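Local structure of xylulose kinase (Bifidobacterium adolescentis ATCC 15703, 3I8B) at residues A8-S13 with L68-Q73; L80-N85 with K160-C165; L171-A176 with L189-T194; R246-V251 with G265-P270. The protein probably phosphorylates D-xylulose to D-xylulose 5-phosphate at the expense of ATP, as a sugar kinase of the FGGY family. All blocks are in the same frame, centred on the assembly; numbering follows the deposited sequence.

Contact 1. Residues A8-S13 with L68-Q73; sequences AGVDTS and LAVGGQ
V10 and V70 sit level with each other on two parallel strands, A8-T12 and L68-G72, whose short axes approach to 4.6 Å. Five backbone hydrogen bonds join the strands. The two amides of V10 and T12 give to A69 O and G71 O, while A8 O, V10 O and T12 O accept from A69 N, G71 N and Q73 N. The G71 N to V10 O bond is the shortest, 2.7 Å at 167°. CA-H groups of L68, V70, D11 and G72 add weaker approaches to the same carbonyl oxygens.

Apolar contacts lie on the face that carries A8, V10, T12, L68 and V70. V10 CG2, beside its own backbone N, reaches L68 CG at 4.0 Å, the two side chains crossing obliquely. V10 CB meets V70 CG2 at 3.9 Å. Further along, T12 turns its methyl to V70: CG2 to CG1 is 3.7 Å.

That rotamer holds T12 OG1 anti to the backbone N (chi1 -175°), where it binds a water at 2.9 Å. The same water accepts from Q73 NE2 at 2.8 Å and ties the strand ends together; Q73 OE1 bonds to T14 OG1. D11, predicted to be important for activity, projects from the other face, and the side chain of Q73 lies about 4 Å from that of D274, the predicted proton acceptor.

Helix 167-175 covers the V70 face through H168, L171 and S172, and helix 460-474 covers D11 and A69. Strand 16-23 flanks 6-12 and strand 267-273 flanks 65-72, so both strands of this pair are interior to the five-stranded sheet.

Contact 2. Residues L80-N85 with K160-C165; sequences LDNQGN and KIAAIC
L80 O accepts from two successive amides of the facing segment, A162 N at 2.8 Å and A163 N at 3.2 Å. The first comes nearly straight onto the carbonyl; the second is tilted 27° from its plane. L80 N returns a bond to A163 O at 3.1 Å, and L80 CB lies 4.3 Å from A163 CB. Next to this, A162 CB points at the D81-N82 turn, 3.6 Å from D81 C and 3.4 Å from N82 ND2. A water spans the outer end, accepting from N82 N and donating to K160 O.

The turn is held in shape by D81. Its CG stands between the backbone N and the carbonyl carbon (chi1 67°), and OD1 takes Q83 N and N85 N, each at 2.9 Å, from opposite faces of the carboxylate. An alanine here would probably leave both amides without their acceptor and the loop freer to change shape. D81 N to N85 O and G84 N to D81 O close the loop.

A162 and A163 form a classic beta bulge against L80, the last residue of strand 78-80; the type I turn D81-G84, with its Asx turn at D81, follows L80.

Contact 3. Residues L171-A176 with L189-T194; sequences LSWRIA and LEALFT. With MG (magnesium ion), chain B.
The indole of W173 is met by three residues of L189-T194, each from a different direction. L192 CD2 lies over one face of the five-membered ring, 3.6 Å from CG and 4.0 Å from the ring centroid, a CH-pi contact displaced toward the rim. A191 CB stands at the edge near the ring plane, 4.0 Å from NE1, which itself bonds to H188 O. L189 CD2 comes obliquely to W173 CZ2. W173 CG is anti to the backbone N (chi1 -174°), beside the carbonyl carbon, and the Y178 ring also meets the indole. An alanine here would probably open a gap beside L189, A191 and L192 and leave H188 O without the indole N-H.

One residue earlier, S172 CB meets F193 CZ obliquely at 3.6 Å, while S172 OG bonds to H168 O.

The 189-192 turn binds magnesium by its backbone: E190 O at 2.3 Å and L192 O at 2.5 Å, with T241 and a water. That water also donates to E190 OE1. L192 thus meets the indole with its side chain and the metal with its carbonyl.

Helix 167-175 packs its L171 and I175 flank on strand 65-72 and helix 46-58, whereas F193 begins strand 193-195, which pairs with strand 241-243.

Contact 4. Residues R246-V251 with G265-P270; sequences RDAAPV and GCLLAP
A water gripped by three backbone groups links V251 and A249 to L268: it donates to V251 O at 2.7 Å and to A249 O, and accepts from L268 N at 2.8 Å. Beside it runs the one direct hydrogen bond of the contact, A249 N to L268 O, 2.8 Å and almost straight at 176°. Both backbone polar groups of L268 are therefore engaged, one through the water and one directly.

The side chain of L268 lies against V251 and A249. Its CG lies beside the backbone N (chi1 -64°), and CD1 comes 3.5 Å from V251 O and 4.2 Å from V251 CG2, where the two side chains cross. A249 CB, directed at the strand, rests 4.1 Å from L268 CB. At the other end the P270 ring lies against a carbonyl, with both CG and CD 3.2 Å from D247 O. F193 of strand 193-195 packs on A249, V251 and L268.

The polar links are all backbone or water, so they do not depend on a polar side chain, while L268, V251, A249 and P270 supply the apolar contacts. D247 O, covered by proline carbons, has no hydrogen-bonding partner in the model, a probable local cost.

How the contacts relate
All four contacts belong to the N-terminal FGGY domain and come in series along the chain. Contact 1 pairs the central strand 6-12 of the five-stranded sheet with its neighbour 65-72; contact 4, its centre about 14 Å from that of contact 1, joins the sheet at its edge, since strand 267-273 flanks 65-72 and L68 bonds to L267 and A269. The centres of contacts 3 and 1 are about 13 Å apart, 3 and 4 about 11 Å, 3 and 2 about 12 Å. Helix 167-175 covers the sheet through V70 and L68, A176 meets V251, and L189 and L192 continue outward to contact 2. A continuous run of packing thus leads from the predicted active-site region to the magnesium site and the outer two-stranded sheet.

Contact 1. Residues A8-S13 with L68-Q73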
loop_
_atom_site.group_PDB
_atom_site.type_symbol
_atom_site.label_atom_id
_atom_site.label_comp_id
_atom_site.label_asym_id
_atom_site.label_seq_id
_atom_site.Cartn_x
_atom_site.Cartn_y
_atom_site.Cartn_z
ATOM N N ALA A 8 -1.953 -10.647 18.742
ATOM C CA ALA A 8 -1.581 -9.240 18.708
ATOM C C ALA A 8 -1.348 -8.836 17.269
ATOM O O ALA A 8 -0.637 -9.518 16.527
ATOM C CB ALA A 8 -0.343 -8.997 19.540
ATOM N N GLY A 9 -1.986 -7.745 16.869
ATOM C CA GLY A 9 -1.768 -7.164 15.559
ATOM C C GLY A 9 -0.917 -5.934 15.769
ATOM O O GLY A 9 -1.266 -5.042 16.560
ATOM N N VAL A 10 0.224 -5.900 15.091
ATOM C CA VAL A 10 1.109 -4.749 15.146
ATOM C C VAL A 10 0.993 -3.989 13.837
ATOM O O VAL A 10 1.001 -4.591 12.749
ATOM C CB VAL A 10 2.582 -5.155 15.383
ATOM C CG1 VAL A 10 3.455 -3.926 15.499
ATOM C CG2 VAL A 10 2.708 -6.012 16.638
ATOM N N ASP A 11 0.862 -2.671 13.956
ATOM C CA ASP A 11 0.822 -1.778 12.812
ATOM C C ASP A 11 1.983 -0.779 12.920
ATOM O O ASP A 11 1.923 0.191 13.675
ATOM C CB ASP A 11 -0.524 -1.059 12.760
ATOM C CG ASP A 11 -0.546 0.087 11.762
ATOM O OD1 ASP A 11 0.392 0.207 10.945
ATOM O OD2 ASP A 11 -1.519 0.873 11.791
ATOM N N THR A 12 3.067 -1.053 12.208
ATOM C CA THR A 12 4.176 -0.106 12.196
ATOM C C THR A 12 4.072 0.745 10.919
ATOM O O THR A 12 4.394 0.297 9.822
ATOM C CB THR A 12 5.530 -0.822 12.357
ATOM O OG1 THR A 12 6.581 0.141 12.463
ATOM C CG2 THR A 12 5.814 -1.784 11.180
ATOM N N SER A 13 3.560 1.960 11.073
ATOM C CA SER A 13 3.334 2.855 9.945
ATOM C C SER A 13 4.420 3.919 9.932
ATOM O O SER A 13 5.257 3.964 10.827
ATOM C CB SER A 13 1.966 3.531 10.071
ATOM O OG SER A 13 1.937 4.401 11.209
ATOM N N LEU A 68 1.366 -13.410 16.732
ATOM C CA LEU A 68 1.531 -11.994 16.450
ATOM C C LEU A 68 1.875 -11.801 14.967
ATOM O O LEU A 68 2.586 -12.625 14.377
ATOM C CB LEU A 68 2.644 -11.429 17.341
ATOM C CG LEU A 68 3.087 -9.973 17.192
ATOM C CD1 LEU A 68 3.618 -9.482 18.539
ATOM C CD2 LEU A 68 4.145 -9.763 16.095
ATOM N N ALA A 69 1.348 -10.728 14.378
ATOM C CA ALA A 69 1.668 -10.340 13.000
ATOM C C ALA A 69 1.940 -8.851 12.912
ATOM O O ALA A 69 1.299 -8.049 13.599
ATOM C CB ALA A 69 0.536 -10.694 12.056
ATOM N N VAL A 70 2.878 -8.478 12.047
ATOM C CA VAL A 70 3.197 -7.073 11.842
ATOM C C VAL A 70 2.747 -6.609 10.461
ATOM O O VAL A 70 3.161 -7.159 9.442
ATOM C CB VAL A 70 4.696 -6.821 11.985
ATOM C CG1 VAL A 70 5.006 -5.348 11.787
ATOM C CG2 VAL A 70 5.174 -7.299 13.333
ATOM N N GLY A 71 1.873 -5.611 10.432
ATOM C CA GLY A 71 1.530 -4.936 9.196
ATOM C C GLY A 71 2.434 -3.718 9.118
ATOM O O GLY A 71 2.609 -3.027 10.118
ATOM N N GLY A 72 3.024 -3.457 7.953
ATOM C CA GLY A 72 4.000 -2.394 7.845
ATOM C C GLY A 72 3.806 -1.451 6.670
ATOM O O GLY A 72 3.237 -1.825 5.630
ATOM N N GLN A 73 4.289 -0.223 6.828
ATOM C CA GLN A 73 4.373 0.685 5.683
ATOM C C GLN A 73 5.140 -0.043 4.567
ATOM O O GLN A 73 6.151 -0.687 4.832
ATOM C CB GLN A 73 5.077 1.993 6.073
ATOM C CG GLN A 73 6.354 1.806 6.885
ATOM C CD GLN A 73 7.103 3.114 7.099
ATOM O OE1 GLN A 73 7.202 3.937 6.189
ATOM N NE2 GLN A 73 7.631 3.312 8.306
HETATM O O HOH W 1 7.889 1.162 10.123
#

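Contact 2. Residues L80-N85 with K160-C165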
loop_
_atom_site.group_PDB
_atom_site.type_symbol
_atom_site.label_atom_id
_atom_site.label_comp_id
_atom_site.label_asym_id
_atom_site.label_seq_id
_atom_site.Cartn_x
_atom_site.Cartn_y
_atom_site.Cartn_z
ATOM N N LEU A 80 20.970 -4.478 5.722
ATOM C CA LEU A 80 21.745 -5.015 6.830
ATOM C C LEU A 80 23.089 -5.519 6.348
ATOM O O LEU A 80 23.191 -6.077 5.237
ATOM C CB LEU A 80 20.998 -6.191 7.463
ATOM C CG LEU A 80 19.559 -5.931 7.885
ATOM C CD1 LEU A 80 18.923 -7.209 8.422
ATOM C CD2 LEU A 80 19.572 -4.818 8.933
ATOM N N ASP A 81 24.117 -5.340 7.177
ATOM C CA ASP A 81 25.435 -5.881 6.868
ATOM C C ASP A 81 25.591 -7.329 7.367
ATOM O O ASP A 81 24.638 -7.915 7.879
ATOM C CB ASP A 81 26.555 -4.950 7.377
ATOM C CG ASP A 81 26.635 -4.864 8.906
ATOM O OD1 ASP A 81 26.028 -5.687 9.628
ATOM O OD2 ASP A 81 27.342 -3.956 9.395
ATOM N N ASN A 82 26.786 -7.897 7.199
ATOM C CA ASN A 82 27.120 -9.249 7.662
ATOM C C ASN A 82 26.791 -9.499 9.122
ATOM O O ASN A 82 26.600 -10.643 9.530
ATOM C CB ASN A 82 28.623 -9.510 7.512
ATOM C CG ASN A 82 29.025 -9.816 6.104
ATOM O OD1 ASN A 82 30.211 -9.758 5.763
ATOM N ND2 ASN A 82 28.050 -10.148 5.265
ATOM N N GLN A 83 26.778 -8.431 9.911
ATOM C CA GLN A 83 26.639 -8.544 11.352
ATOM C C GLN A 83 25.230 -8.210 11.830
ATOM O O GLN A 83 24.994 -8.109 13.030
ATOM C CB GLN A 83 27.651 -7.629 12.058
ATOM C CG GLN A 83 29.090 -8.127 11.985
ATOM C CD GLN A 83 30.057 -7.196 12.693
ATOM O OE1 GLN A 83 29.741 -6.636 13.745
ATOM N NE2 GLN A 83 31.239 -7.022 12.118
ATOM N N GLY A 84 24.304 -8.040 10.897
ATOM C CA GLY A 84 22.938 -7.683 11.231
ATOM C C GLY A 84 22.706 -6.212 11.578
ATOM O O GLY A 84 21.607 -5.842 11.996
ATOM N N ASN A 85 23.731 -5.372 11.413
ATOM C CA ASN A 85 23.580 -3.928 11.596
ATOM C C ASN A 85 22.872 -3.262 10.431
ATOM O O ASN A 85 23.122 -3.599 9.271
ATOM C CB ASN A 85 24.946 -3.242 11.742
ATOM C CG ASN A 85 25.672 -3.637 13.019
ATOM O OD1 ASN A 85 26.745 -4.224 12.967
ATOM N ND2 ASN A 85 25.099 -3.294 14.161
ATOM N N LYS A 160 28.291 -3.286 1.173
ATOM C CA LYS A 160 28.189 -3.986 2.472
ATOM C C LYS A 160 26.886 -4.787 2.628
ATOM O O LYS A 160 26.713 -5.524 3.598
ATOM C CB LYS A 160 28.283 -2.990 3.640
ATOM C CG LYS A 160 29.575 -2.181 3.718
ATOM C CD LYS A 160 29.585 -1.340 4.998
ATOM C CE LYS A 160 30.609 -0.219 4.924
ATOM N NZ LYS A 160 30.739 0.519 6.217
ATOM N N ILE A 161 25.950 -4.596 1.711
ATOM C CA ILE A 161 24.648 -5.242 1.828
ATOM C C ILE A 161 24.805 -6.759 1.943
ATOM O O ILE A 161 25.373 -7.385 1.051
ATOM C CB ILE A 161 23.750 -4.906 0.626
ATOM C CG1 ILE A 161 23.509 -3.399 0.558
ATOM C CG2 ILE A 161 22.401 -5.631 0.738
ATOM C CD1 ILE A 161 22.428 -2.982 -0.410
ATOM N N ALA A 162 24.336 -7.334 3.050
ATOM C CA ALA A 162 24.220 -8.785 3.184
ATOM C C ALA A 162 22.755 -9.243 3.118
ATOM O O ALA A 162 22.465 -10.402 2.813
ATOM C CB ALA A 162 24.884 -9.263 4.464
ATOM N N ALA A 163 21.831 -8.333 3.416
ATOM C CA ALA A 163 20.405 -8.640 3.344
ATOM C C ALA A 163 19.591 -7.381 3.047
ATOM O O ALA A 163 19.945 -6.287 3.466
ATOM C CB ALA A 163 19.908 -9.319 4.659
ATOM N N ILE A 164 18.499 -7.542 2.312
ATOM C CA ILE A 164 17.572 -6.445 2.107
ATOM C C ILE A 164 16.214 -6.906 2.603
ATOM O O ILE A 164 15.794 -8.002 2.267
ATOM C CB ILE A 164 17.427 -6.085 0.615
ATOM C CG1 ILE A 164 18.802 -5.955 -0.062
ATOM C CG2 ILE A 164 16.633 -4.791 0.469
ATOM C CD1 ILE A 164 18.706 -5.807 -1.568
ATOM N N CYS A 165 15.523 -6.069 3.386
ATOM C CA CYS A 165 14.180 -6.414 3.845
ATOM C C CYS A 165 13.302 -5.183 4.045
ATOM O O CYS A 165 13.769 -4.045 3.974
ATOM C CB CYS A 165 14.231 -7.268 5.130
ATOM S SG CYS A 165 14.849 -6.344 6.568
HETATM O O HOH W 2 28.236 -6.983 5.228
#

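Contact 3. Residues L171-A176 with L189-T194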
loop_
_atom_site.group_PDB
_atom_site.type_symbol
_atom_site.label_atom_id
_atom_site.label_comp_id
_atom_site.label_asym_id
_atom_site.label_seq_id
_atom_site.Cartn_x
_atom_site.Cartn_y
_atom_site.Cartn_z
ATOM N N LEU A 171 11.020 -5.653 11.670
ATOM C CA LEU A 171 10.417 -5.656 13.002
ATOM C C LEU A 171 10.101 -7.091 13.463
ATOM O O LEU A 171 10.315 -7.430 14.622
ATOM C CB LEU A 171 9.159 -4.781 13.061
ATOM C CG LEU A 171 8.611 -4.524 14.472
ATOM C CD1 LEU A 171 9.666 -3.819 15.309
ATOM C CD2 LEU A 171 7.326 -3.714 14.431
ATOM N N SER A 172 9.608 -7.929 12.552
ATOM C CA SER A 172 9.284 -9.302 12.912
ATOM C C SER A 172 10.538 -10.052 13.341
ATOM O O SER A 172 10.533 -10.784 14.320
ATOM C CB SER A 172 8.565 -10.022 11.753
ATOM O OG SER A 172 7.304 -9.421 11.493
ATOM N N TRP A 173 11.613 -9.855 12.601
ATOM C CA TRP A 173 12.927 -10.441 12.893
ATOM C C TRP A 173 13.457 -10.009 14.282
ATOM O O TRP A 173 13.971 -10.827 15.066
ATOM C CB TRP A 173 13.869 -10.022 11.758
ATOM C CG TRP A 173 15.230 -10.606 11.750
ATOM C CD1 TRP A 173 15.575 -11.914 11.518
ATOM C CD2 TRP A 173 16.456 -9.889 11.926
ATOM N NE1 TRP A 173 16.950 -12.048 11.565
ATOM C CE2 TRP A 173 17.508 -10.823 11.820
ATOM C CE3 TRP A 173 16.764 -8.551 12.187
ATOM C CZ2 TRP A 173 18.851 -10.452 11.946
ATOM C CZ3 TRP A 173 18.091 -8.183 12.312
ATOM C CH2 TRP A 173 19.122 -9.133 12.188
ATOM N N ARG A 174 13.310 -8.729 14.599
ATOM C CA ARG A 174 13.665 -8.220 15.930
ATOM C C ARG A 174 12.766 -8.810 17.038
ATOM O O ARG A 174 13.224 -9.118 18.145
ATOM C CB ARG A 174 13.557 -6.694 15.944
ATOM C CG ARG A 174 14.548 -5.981 15.038
ATOM C CD ARG A 174 16.008 -6.350 15.344
ATOM N NE ARG A 174 16.313 -6.306 16.777
ATOM C CZ ARG A 174 16.495 -5.191 17.480
ATOM N NH1 ARG A 174 16.429 -3.997 16.896
ATOM N NH2 ARG A 174 16.751 -5.272 18.777
ATOM N N ILE A 175 11.485 -8.957 16.736
ATOM C CA ILE A 175 10.550 -9.563 17.682
ATOM C C ILE A 175 10.944 -11.025 17.996
ATOM O O ILE A 175 10.846 -11.472 19.152
ATOM C CB ILE A 175 9.092 -9.402 17.186
ATOM C CG1 ILE A 175 8.627 -7.949 17.421
ATOM C CG2 ILE A 175 8.149 -10.409 17.852
ATOM C CD1 ILE A 175 7.312 -7.616 16.750
ATOM N N ALA A 176 11.413 -11.741 16.970
ATOM C CA ALA A 176 11.953 -13.087 17.114
ATOM C C ALA A 176 13.228 -13.088 17.930
ATOM O O ALA A 176 13.771 -14.141 18.223
ATOM C CB ALA A 176 12.215 -13.739 15.726
ATOM N N LEU A 189 20.720 -13.939 9.470
ATOM C CA LEU A 189 19.965 -13.171 8.480
ATOM C C LEU A 189 18.938 -14.057 7.765
ATOM O O LEU A 189 17.866 -13.588 7.372
ATOM C CB LEU A 189 20.897 -12.496 7.465
ATOM C CG LEU A 189 21.791 -11.392 8.035
ATOM C CD1 LEU A 189 22.829 -10.933 7.007
ATOM C CD2 LEU A 189 20.942 -10.209 8.549
ATOM N N GLU A 190 19.257 -15.342 7.624
ATOM C CA GLU A 190 18.325 -16.276 6.992
ATOM C C GLU A 190 17.055 -16.499 7.783
ATOM O O GLU A 190 16.141 -17.109 7.273
ATOM C CB GLU A 190 18.979 -17.627 6.690
ATOM C CG GLU A 190 19.995 -17.567 5.556
ATOM C CD GLU A 190 19.361 -17.552 4.157
ATOM O OE1 GLU A 190 18.103 -17.490 4.050
ATOM O OE2 GLU A 190 20.137 -17.608 3.165
ATOM N N ALA A 191 16.992 -16.040 9.032
ATOM C CA ALA A 191 15.739 -16.137 9.777
ATOM C C ALA A 191 14.707 -15.130 9.259
ATOM O O ALA A 191 13.535 -15.205 9.623
ATOM C CB ALA A 191 15.973 -15.931 11.285
ATOM N N LEU A 192 15.140 -14.179 8.426
ATOM C CA LEU A 192 14.213 -13.204 7.851
ATOM C C LEU A 192 13.076 -13.859 7.050
ATOM O O LEU A 192 13.299 -14.763 6.261
ATOM C CB LEU A 192 14.963 -12.203 6.959
ATOM C CG LEU A 192 15.768 -11.103 7.651
ATOM C CD1 LEU A 192 16.814 -10.467 6.724
ATOM C CD2 LEU A 192 14.823 -10.035 8.197
ATOM N N PHE A 193 11.852 -13.392 7.249
ATOM C CA PHE A 193 10.721 -13.869 6.476
ATOM C C PHE A 193 9.820 -12.697 6.092
ATOM O O PHE A 193 9.882 -11.598 6.689
ATOM C CB PHE A 193 9.940 -14.942 7.258
ATOM C CG PHE A 193 9.284 -14.414 8.498
ATOM C CD1 PHE A 193 8.077 -13.740 8.422
ATOM C CD2 PHE A 193 9.883 -14.577 9.740
ATOM C CE1 PHE A 193 7.463 -13.249 9.569
ATOM C CE2 PHE A 193 9.292 -14.082 10.881
ATOM C CZ PHE A 193 8.079 -13.419 10.805
ATOM N N THR A 194 9.008 -12.905 5.066
ATOM C CA THR A 194 8.045 -11.891 4.669
ATOM C C THR A 194 6.767 -12.564 4.146
ATOM O O THR A 194 6.616 -13.773 4.282
ATOM C CB THR A 194 8.656 -10.946 3.634
ATOM O OG1 THR A 194 7.815 -9.804 3.469
ATOM C CG2 THR A 194 8.835 -11.647 2.286
HETATM MG MG MG B . 14.555 -16.904 5.659
HETATM O O HOH W 3 15.766 -15.446 4.328
#

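Contact 4. Residues R246-V251 with G265-P270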
loop_
_atom_site.group_PDB
_atom_site.type_symbol
_atom_site.label_atom_id
_atom_site.label_comp_id
_atom_site.label_asym_id
_atom_site.label_seq_id
_atom_site.Cartn_x
_atom_site.Cartn_y
_atom_site.Cartn_z
ATOM N N ARG A 246 -1.207 -18.185 5.245
ATOM C CA ARG A 246 -1.548 -18.733 6.551
ATOM C C ARG A 246 -0.505 -19.684 7.114
ATOM O O ARG A 246 -0.824 -20.550 7.922
ATOM C CB ARG A 246 -2.932 -19.390 6.525
ATOM C CG ARG A 246 -3.059 -20.543 5.566
ATOM C CD ARG A 246 -4.503 -21.011 5.519
ATOM N NE ARG A 246 -4.579 -22.459 5.665
ATOM C CZ ARG A 246 -4.715 -23.302 4.649
ATOM N NH1 ARG A 246 -4.807 -22.832 3.410
ATOM N NH2 ARG A 246 -4.767 -24.609 4.873
ATOM N N ASP A 247 0.747 -19.495 6.709
ATOM C CA ASP A 247 1.869 -20.269 7.238
ATOM C C ASP A 247 2.433 -19.593 8.468
ATOM O O ASP A 247 2.627 -18.391 8.463
ATOM C CB ASP A 247 2.999 -20.321 6.199
ATOM C CG ASP A 247 2.640 -21.153 4.978
ATOM O OD1 ASP A 247 1.759 -22.034 5.087
ATOM O OD2 ASP A 247 3.252 -20.931 3.912
ATOM N N ALA A 248 2.730 -20.350 9.517
ATOM C CA ALA A 248 3.493 -19.783 10.626
ATOM C C ALA A 248 4.957 -19.623 10.206
ATOM O O ALA A 248 5.483 -20.462 9.478
ATOM C CB ALA A 248 3.406 -20.680 11.833
ATOM N N ALA A 249 5.633 -18.580 10.683
ATOM C CA ALA A 249 7.065 -18.479 10.417
ATOM C C ALA A 249 7.826 -19.609 11.108
ATOM O O ALA A 249 7.358 -20.175 12.093
ATOM C CB ALA A 249 7.620 -17.124 10.855
ATOM N N PRO A 250 9.024 -19.923 10.604
ATOM C CA PRO A 250 9.858 -20.949 11.237
ATOM C C PRO A 250 10.343 -20.549 12.631
ATOM O O PRO A 250 10.774 -21.406 13.400
ATOM C CB PRO A 250 11.057 -21.070 10.285
ATOM C CG PRO A 250 10.582 -20.534 8.986
ATOM C CD PRO A 250 9.606 -19.434 9.346
ATOM N N VAL A 251 10.306 -19.265 12.951
ATOM C CA VAL A 251 10.736 -18.825 14.272
ATOM C C VAL A 251 9.556 -18.182 15.003
ATOM O O VAL A 251 8.686 -17.583 14.374
ATOM C CB VAL A 251 11.909 -17.796 14.187
ATOM C CG1 VAL A 251 13.178 -18.456 13.647
ATOM C CG2 VAL A 251 11.506 -16.588 13.325
ATOM N N GLY A 265 4.372 -20.768 23.444
ATOM C CA GLY A 265 4.884 -19.425 23.188
ATOM C C GLY A 265 4.065 -18.694 22.139
ATOM O O GLY A 265 2.920 -19.051 21.889
ATOM N N CYS A 266 4.663 -17.685 21.512
ATOM C CA CYS A 266 3.976 -16.846 20.542
ATOM C C CYS A 266 4.521 -17.078 19.132
ATOM O O CYS A 266 5.680 -16.729 18.833
ATOM C CB CYS A 266 4.141 -15.380 20.925
ATOM S SG CYS A 266 3.317 -14.227 19.833
ATOM N N LEU A 267 3.706 -17.690 18.274
ATOM C CA LEU A 267 4.129 -17.881 16.894
ATOM C C LEU A 267 4.097 -16.563 16.138
ATOM O O LEU A 267 3.465 -15.598 16.567
ATOM C CB LEU A 267 3.295 -18.950 16.181
ATOM C CG LEU A 267 1.795 -18.790 15.988
ATOM C CD1 LEU A 267 1.491 -17.908 14.779
ATOM C CD2 LEU A 267 1.192 -20.178 15.790
ATOM N N LEU A 268 4.798 -16.518 15.018
ATOM C CA LEU A 268 4.803 -15.319 14.197
ATOM C C LEU A 268 4.100 -15.644 12.893
ATOM O O LEU A 268 4.439 -16.624 12.220
ATOM C CB LEU A 268 6.236 -14.823 13.950
ATOM C CG LEU A 268 7.021 -14.369 15.192
ATOM C CD1 LEU A 268 8.523 -14.111 14.894
ATOM C CD2 LEU A 268 6.366 -13.124 15.823
ATOM N N ALA A 269 3.094 -14.844 12.565
ATOM C CA ALA A 269 2.415 -14.938 11.278
ATOM C C ALA A 269 3.228 -14.159 10.238
ATOM O O ALA A 269 4.141 -13.421 10.600
ATOM C CB ALA A 269 0.979 -14.395 11.387
ATOM N N PRO A 270 2.922 -14.345 8.943
ATOM C CA PRO A 270 3.809 -13.789 7.919
ATOM C C PRO A 270 3.890 -12.256 7.928
ATOM O O PRO A 270 4.891 -11.714 7.468
ATOM C CB PRO A 270 3.181 -14.277 6.618
ATOM C CG PRO A 270 2.506 -15.561 7.001
ATOM C CD PRO A 270 1.935 -15.278 8.365
HETATM O O HOH W 4 6.237 -18.795 14.380
#